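Local structure of RNA 2',3'-cyclic phosphodiesterase (Deinococcus radiodurans, 5H7E) at residues Ala20-Ala25 with Asp39-Thr44. The protein belongs to the LigT-like phosphoesterases of the 2H clan, a family recognised by two His-x-Thr motifs. Numbering follows the deposited sequence.
Sequences APLAEA and DQMHVT. With SO4 (sulfate ion), chain D.
Met41 reaches helix 16-26 with the end of its thioether, and Leu22 receives it. Met41 SD lies 4.1 Å from Leu22 CD1. Met41 CE, the terminal methyl, lies 4.1 Å from Leu22 CB, so sulfur and methyl both rest against one leucine. A looser approach, 4.4 Å from Met41 CE to Ala23 N, reaches the backbone at the start of Ala23. No hydrogen bond joins the two segments; the 105 Å² they bury is mostly apolar packing around a pair of buried side chains.

The methionine is nearly straight: chi2 (176°) and chi3 (-179°) are both extended, carrying Met41 CE toward the helix over part of the 9.3 Å between Leu22 CA and Met41 CA. Leu22 CB and CD1 meet it, and the two side chains approach at a slant.

Met41 immediately precedes His42-Val43-Thr44, the first His-x-Thr motif; His127 and Thr129 belong to the second. As in 2H phosphoesterases, the paired motifs face one site, here holding a sulfate ion, probably from the crystallisation liquor. Thr44 OG1 is 3.1 Å from sulfate O4, a possible hydrogen bond whose proton has another acceptor within reach; His127 and Thr129 also bind the ion. His42 NE2 stays 3.9 Å from sulfate O3 and bonds instead to a glycerol.

Thr19 and Gln26 of helix 16-26 also touch Met41. Ile128 touches both Leu22 and Met41, and Leu130 and Val94 extend the leucine's contacts. The contact thus joins helix 16-26 to the residue leading into strand 42-48, with strands 127-132 and 91-97 of the same sheet alongside.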
# COMPACT_ATOMS: atom_id res chain seq x y z
N ALA A 20 -13.80 -6.99 2.51
CA ALA A 20 -15.14 -7.37 2.08
C ALA A 20 -16.01 -6.15 1.81
O ALA A 20 -16.65 -6.10 0.73
CB ALA A 20 -15.81 -8.31 3.09
N PRO A 21 -16.11 -5.17 2.70
CA PRO A 21 -16.92 -4.00 2.34
C PRO A 21 -16.32 -3.20 1.21
O PRO A 21 -17.06 -2.56 0.43
CB PRO A 21 -17.00 -3.21 3.65
CG PRO A 21 -15.84 -3.71 4.50
CD PRO A 21 -15.72 -5.15 4.15
N LEU A 22 -15.01 -3.23 1.05
CA LEU A 22 -14.44 -2.54 -0.11
C LEU A 22 -14.87 -3.22 -1.40
O LEU A 22 -15.12 -2.57 -2.42
CB LEU A 22 -12.93 -2.50 0.00
CG LEU A 22 -12.44 -1.60 1.17
CD1 LEU A 22 -10.91 -1.62 1.19
CD2 LEU A 22 -12.97 -0.14 1.06
N ALA A 23 -14.86 -4.55 -1.42
CA ALA A 23 -15.31 -5.22 -2.62
C ALA A 23 -16.76 -4.94 -2.91
O ALA A 23 -17.16 -4.91 -4.08
CB ALA A 23 -15.13 -6.74 -2.48
N GLU A 24 -17.59 -4.79 -1.85
CA GLU A 24 -18.98 -4.45 -2.08
C GLU A 24 -19.08 -3.08 -2.75
O GLU A 24 -19.95 -2.87 -3.60
CB GLU A 24 -19.74 -4.49 -0.78
CG GLU A 24 -19.79 -5.89 -0.18
CD GLU A 24 -20.53 -5.98 1.13
OE1 GLU A 24 -20.08 -6.74 2.01
OE2 GLU A 24 -21.57 -5.29 1.27
N ALA A 25 -18.21 -2.14 -2.39
CA ALA A 25 -18.20 -0.84 -3.07
C ALA A 25 -17.81 -0.97 -4.53
O ALA A 25 -18.30 -0.23 -5.39
CB ALA A 25 -17.25 0.10 -2.35
N ASP A 39 -7.32 -9.82 -2.78
CA ASP A 39 -5.99 -10.29 -2.40
C ASP A 39 -4.90 -9.28 -2.71
O ASP A 39 -3.80 -9.36 -2.13
CB ASP A 39 -5.64 -11.61 -3.12
CG ASP A 39 -5.29 -11.40 -4.64
OD1 ASP A 39 -4.15 -11.02 -5.02
OD2 ASP A 39 -6.15 -11.65 -5.48
N GLN A 40 -5.14 -8.34 -3.63
CA GLN A 40 -4.20 -7.31 -4.06
C GLN A 40 -4.31 -6.00 -3.25
O GLN A 40 -3.54 -5.06 -3.48
CB GLN A 40 -4.42 -6.95 -5.55
CG GLN A 40 -4.18 -8.01 -6.65
CD GLN A 40 -4.54 -7.48 -8.08
OE1 GLN A 40 -5.67 -6.97 -8.35
NE2 GLN A 40 -3.59 -7.61 -8.99
N MET A 41 -5.28 -5.88 -2.35
CA MET A 41 -5.51 -4.61 -1.65
C MET A 41 -4.51 -4.43 -0.52
O MET A 41 -4.29 -5.32 0.29
CB MET A 41 -6.93 -4.58 -1.07
CG MET A 41 -8.02 -4.45 -2.15
SD MET A 41 -9.66 -4.56 -1.40
CE MET A 41 -10.69 -4.41 -2.87
N HIS A 42 -3.88 -3.26 -0.48
CA HIS A 42 -2.90 -3.01 0.54
C HIS A 42 -2.72 -1.49 0.64
O HIS A 42 -3.17 -0.73 -0.23
CB HIS A 42 -1.54 -3.68 0.24
CG HIS A 42 -1.06 -3.37 -1.11
ND1 HIS A 42 -1.12 -4.29 -2.14
CD2 HIS A 42 -0.47 -2.27 -1.61
CE1 HIS A 42 -0.64 -3.73 -3.23
NE2 HIS A 42 -0.28 -2.50 -2.95
N VAL A 43 -2.10 -1.06 1.74
CA VAL A 43 -1.76 0.36 1.95
C VAL A 43 -0.26 0.52 1.71
O VAL A 43 0.53 0.10 2.55
CB VAL A 43 -2.10 0.82 3.36
CG1 VAL A 43 -1.74 2.32 3.52
CG2 VAL A 43 -3.59 0.61 3.74
N THR A 44 0.13 1.03 0.53
CA THR A 44 1.56 1.11 0.19
C THR A 44 2.22 2.25 0.94
O THR A 44 1.68 3.36 1.00
CB THR A 44 1.71 1.34 -1.29
OG1 THR A 44 1.07 0.27 -1.96
CG2 THR A 44 3.24 1.35 -1.72
S SO4 D . -0.97 1.83 -5.04
O1 SO4 D . -0.07 1.40 -6.09
O2 SO4 D . -1.73 2.98 -5.56
O3 SO4 D . -1.77 0.65 -4.73
O4 SO4 D . -0.27 2.25 -3.88